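Local coordinates for beta-catenin homolog sys-1 (Caenorhabditis elegans, PDB 3C2G), which acts as a transcription coregulator in the Wnt asymmetry pathway, binding the TCF factor POP-1 directly and activating or repressing target genes, at residues 222-225 / 226-230; 264-267 / 268-272. All blocks are in the same frame, centred on the assembly; numbering follows the deposited sequence.

Contact 1: 222-225 / 226-230; sequences TGLI and IKLNA
K227 lies back along the first turn of helix 224-239, against the backbone of T222 and G223. K227 CB is 3.6 Å from G223 O. CG is anti to its own carbonyl carbon (chi1 -75°), which swings it back toward the helix start and sets K227 CG 3.4 Å from G223 O. Beyond CG the chain runs extended: CD moves off to one side of that oxygen, and K227 CE arrives 3.4 Å from T222 O. The ammonium nitrogen NZ then leaves the turn to hydrogen-bond N178 OD1, so the aliphatic part of the lysine is drawn past the oxygens while its charge is held elsewhere. G223 is the N-cap residue, and its carbonyl also takes a weak bond from K227 N, at 3.4 Å. This is the opening turn of one helix in the armadillo domain, an all-helical array in which successive helices stack into an elongated superhelix. From here the backbone ladder is regular. L228 N donates to L224 O at 2.7 Å with an N-H...O angle of 160°, and N229 N donates to I225 O at 3.1 Å. On the buried flank the L228 side chain slants across that of L224, with L224 CB 4.1 Å from L228 CD1. One residue on, the N229 amide runs alongside I225 in the same direction, so N229 ND2 rests 4.1 Å from I225 CG2. F280, from helix 274-282, packs on both I225 and N229.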
# COMPACT_ATOMS: atom_id res chain seq x y z
N THR A 222 -10.84 9.00 21.76
CA THR A 222 -12.19 8.77 21.22
C THR A 222 -12.15 8.35 19.75
O THR A 222 -13.14 7.88 19.20
CB THR A 222 -13.09 10.03 21.35
OG1 THR A 222 -12.43 11.16 20.78
CG2 THR A 222 -13.43 10.31 22.81
N GLY A 223 -10.99 8.52 19.12
CA GLY A 223 -10.85 8.22 17.71
C GLY A 223 -10.31 6.83 17.44
O GLY A 223 -9.91 6.10 18.35
N LEU A 224 -10.26 6.49 16.16
CA LEU A 224 -10.00 5.12 15.75
C LEU A 224 -8.55 4.66 15.84
O LEU A 224 -8.29 3.46 15.89
CB LEU A 224 -10.54 4.85 14.35
CG LEU A 224 -12.05 4.65 14.28
CD1 LEU A 224 -12.38 3.93 13.01
CD2 LEU A 224 -12.57 3.87 15.47
N ILE A 225 -7.60 5.58 15.84
CA ILE A 225 -6.23 5.16 15.91
C ILE A 225 -5.98 4.50 17.27
O ILE A 225 -5.45 3.39 17.33
CB ILE A 225 -5.24 6.31 15.60
CG1 ILE A 225 -5.35 6.69 14.12
CG2 ILE A 225 -3.82 5.90 15.93
CD1 ILE A 225 -4.33 7.72 13.66
N ILE A 226 -6.38 5.16 18.34
CA ILE A 226 -6.18 4.60 19.68
C ILE A 226 -7.00 3.31 19.87
O ILE A 226 -6.53 2.32 20.46
CB ILE A 226 -6.49 5.65 20.78
CG1 ILE A 226 -5.56 6.87 20.63
CG2 ILE A 226 -6.41 5.06 22.19
CD1 ILE A 226 -4.07 6.58 20.88
N LYS A 227 -8.22 3.33 19.34
CA LYS A 227 -9.14 2.22 19.51
C LYS A 227 -8.70 1.00 18.72
O LYS A 227 -8.62 -0.10 19.28
CB LYS A 227 -10.55 2.62 19.11
CG LYS A 227 -11.28 3.50 20.12
CD LYS A 227 -12.75 3.56 19.71
CE LYS A 227 -13.49 4.71 20.33
NZ LYS A 227 -14.94 4.40 20.32
N LEU A 228 -8.39 1.20 17.45
CA LEU A 228 -7.96 0.09 16.62
C LEU A 228 -6.66 -0.54 17.12
O LEU A 228 -6.51 -1.76 17.07
CB LEU A 228 -7.89 0.50 15.15
CG LEU A 228 -9.29 0.72 14.55
CD1 LEU A 228 -9.22 1.17 13.09
CD2 LEU A 228 -10.17 -0.54 14.69
N ASN A 229 -5.75 0.29 17.65
CA ASN A 229 -4.52 -0.20 18.27
C ASN A 229 -4.78 -1.08 19.48
O ASN A 229 -4.13 -2.10 19.63
CB ASN A 229 -3.57 0.93 18.67
CG ASN A 229 -2.76 1.47 17.49
OD1 ASN A 229 -2.76 0.89 16.40
ND2 ASN A 229 -2.08 2.59 17.70
N ALA A 230 -5.72 -0.69 20.33
CA ALA A 230 -5.98 -1.47 21.54
C ALA A 230 -6.68 -2.80 21.20
O ALA A 230 -6.49 -3.79 21.88
CB ALA A 230 -6.76 -0.67 22.55

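Contact 2: 264-267 / 268-272; sequences FDLL and GLLLH
G268 N reaches F264 O at 2.9 Å with an N-H...O angle of 164°, and L271 N reaches L267 O at 3.0 Å. These bonds, with L270 N to L266 O between them, continue the i to i+4 pattern through the last turns of helix 251-270 in the armadillo domain and one residue past its end. L269 N is shared: it bonds D265 O at 3.2 Å and leans weakly on L266 O. The helix then stops. L271 is the first residue to leave helical geometry and forms the centre of an inverse gamma turn, in which H272 N closes onto L270 O at 2.8 Å. On the exposed side, the carboxylate of D265 makes a salt bridge through OD2 with R195 NH1, tying this helix to helix 189-198. Packing follows the same spacing of four. L266 CG and L270 CD1 come within 4.4 Å, the leucines facing I198 and L228. L271, though outside the helix proper, still folds back onto L267: CG is turned away from the carbonyl carbon of L271 (chi1 -53°), which carries the branch to the oxygen end of the L267 carbonyl, beside the N-H that bonds it. A glycine here would probably leave the L267 carbonyl without its apolar neighbour, and would open a gap where the leucine meets I225 and V311. L271 CD1 also lies 4.4 Å from L267 CB, and L271 CG sits nearest of all its side-chain atoms to that carbonyl, 3.1 Å from L267 O.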
# COMPACT_ATOMS: atom_id res chain seq x y z
N PHE A 264 -5.81 -4.30 10.59
CA PHE A 264 -4.72 -3.82 9.74
C PHE A 264 -5.28 -3.20 8.47
O PHE A 264 -4.88 -2.11 8.07
CB PHE A 264 -3.73 -4.95 9.37
CG PHE A 264 -2.83 -5.42 10.51
CD1 PHE A 264 -2.42 -4.55 11.52
CD2 PHE A 264 -2.35 -6.73 10.53
CE1 PHE A 264 -1.57 -5.00 12.54
CE2 PHE A 264 -1.50 -7.19 11.55
CZ PHE A 264 -1.10 -6.32 12.55
N ASP A 265 -6.21 -3.90 7.83
CA ASP A 265 -6.85 -3.42 6.59
C ASP A 265 -7.57 -2.08 6.79
O ASP A 265 -7.43 -1.18 5.98
CB ASP A 265 -7.82 -4.47 6.04
CG ASP A 265 -8.46 -4.05 4.72
OD1 ASP A 265 -7.73 -3.78 3.74
OD2 ASP A 265 -9.71 -3.99 4.66
N LEU A 266 -8.31 -1.94 7.89
CA LEU A 266 -9.03 -0.70 8.18
C LEU A 266 -8.07 0.49 8.45
O LEU A 266 -8.22 1.57 7.84
CB LEU A 266 -10.05 -0.89 9.31
CG LEU A 266 -10.97 0.27 9.66
CD1 LEU A 266 -11.70 0.85 8.44
CD2 LEU A 266 -11.97 -0.12 10.76
N LEU A 267 -7.09 0.29 9.32
CA LEU A 267 -6.02 1.29 9.51
C LEU A 267 -5.33 1.70 8.19
O LEU A 267 -5.09 2.87 7.97
CB LEU A 267 -4.98 0.78 10.49
CG LEU A 267 -5.48 0.75 11.91
CD1 LEU A 267 -4.62 -0.20 12.71
CD2 LEU A 267 -5.51 2.15 12.49
N GLY A 268 -5.06 0.73 7.33
CA GLY A 268 -4.59 1.03 5.99
C GLY A 268 -5.47 2.03 5.26
O GLY A 268 -4.98 2.97 4.63
N LEU A 269 -6.80 1.85 5.33
CA LEU A 269 -7.69 2.78 4.67
C LEU A 269 -7.78 4.13 5.33
O LEU A 269 -7.94 5.14 4.65
CB LEU A 269 -9.08 2.17 4.50
CG LEU A 269 -9.33 1.94 3.01
CD1 LEU A 269 -9.75 0.47 2.72
CD2 LEU A 269 -10.33 2.97 2.46
N LEU A 270 -7.67 4.16 6.65
CA LEU A 270 -7.82 5.41 7.37
C LEU A 270 -6.62 6.33 7.18
O LEU A 270 -6.77 7.54 7.05
CB LEU A 270 -8.02 5.16 8.85
CG LEU A 270 -9.41 4.75 9.30
CD1 LEU A 270 -9.33 4.20 10.71
CD2 LEU A 270 -10.36 5.94 9.21
N LEU A 271 -5.42 5.75 7.16
CA LEU A 271 -4.20 6.54 7.17
C LEU A 271 -3.84 7.05 5.77
O LEU A 271 -2.88 6.61 5.16
CB LEU A 271 -3.06 5.72 7.79
CG LEU A 271 -3.40 5.16 9.17
CD1 LEU A 271 -2.33 4.18 9.59
CD2 LEU A 271 -3.63 6.25 10.25
N HIS A 272 -4.65 7.98 5.28
CA HIS A 272 -4.58 8.42 3.89
C HIS A 272 -3.41 9.36 3.56
O HIS A 272 -2.95 9.41 2.41
CB HIS A 272 -5.92 9.04 3.47
CG HIS A 272 -6.35 10.19 4.33
ND1 HIS A 272 -6.29 11.50 3.90
CD2 HIS A 272 -6.84 10.24 5.59
CE1 HIS A 272 -6.73 12.30 4.85
NE2 HIS A 272 -7.07 11.56 5.89

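How the contacts relate
From the N terminus, contact 1 comes first, at the start of helix 224-239, and contact 2 follows at the end of helix 251-270. Each lies within a few residues of continuous chain, so neither closes a long loop; the two stand in series, neither nested nor crossing. They meet in space all the same, their centres about 12 Å apart. The two helices are neighbours in sequence, and the first turn of one packs on the last turns of the other: L224 CD1 lies 3.8 Å from L270 CD1, while I225 meets L271 and L228 meets L266. This leucine and isoleucine packing between the contacts joins helix 224-239 to helix 251-270, with F208 of helix 202-210 touching both L224 and L270.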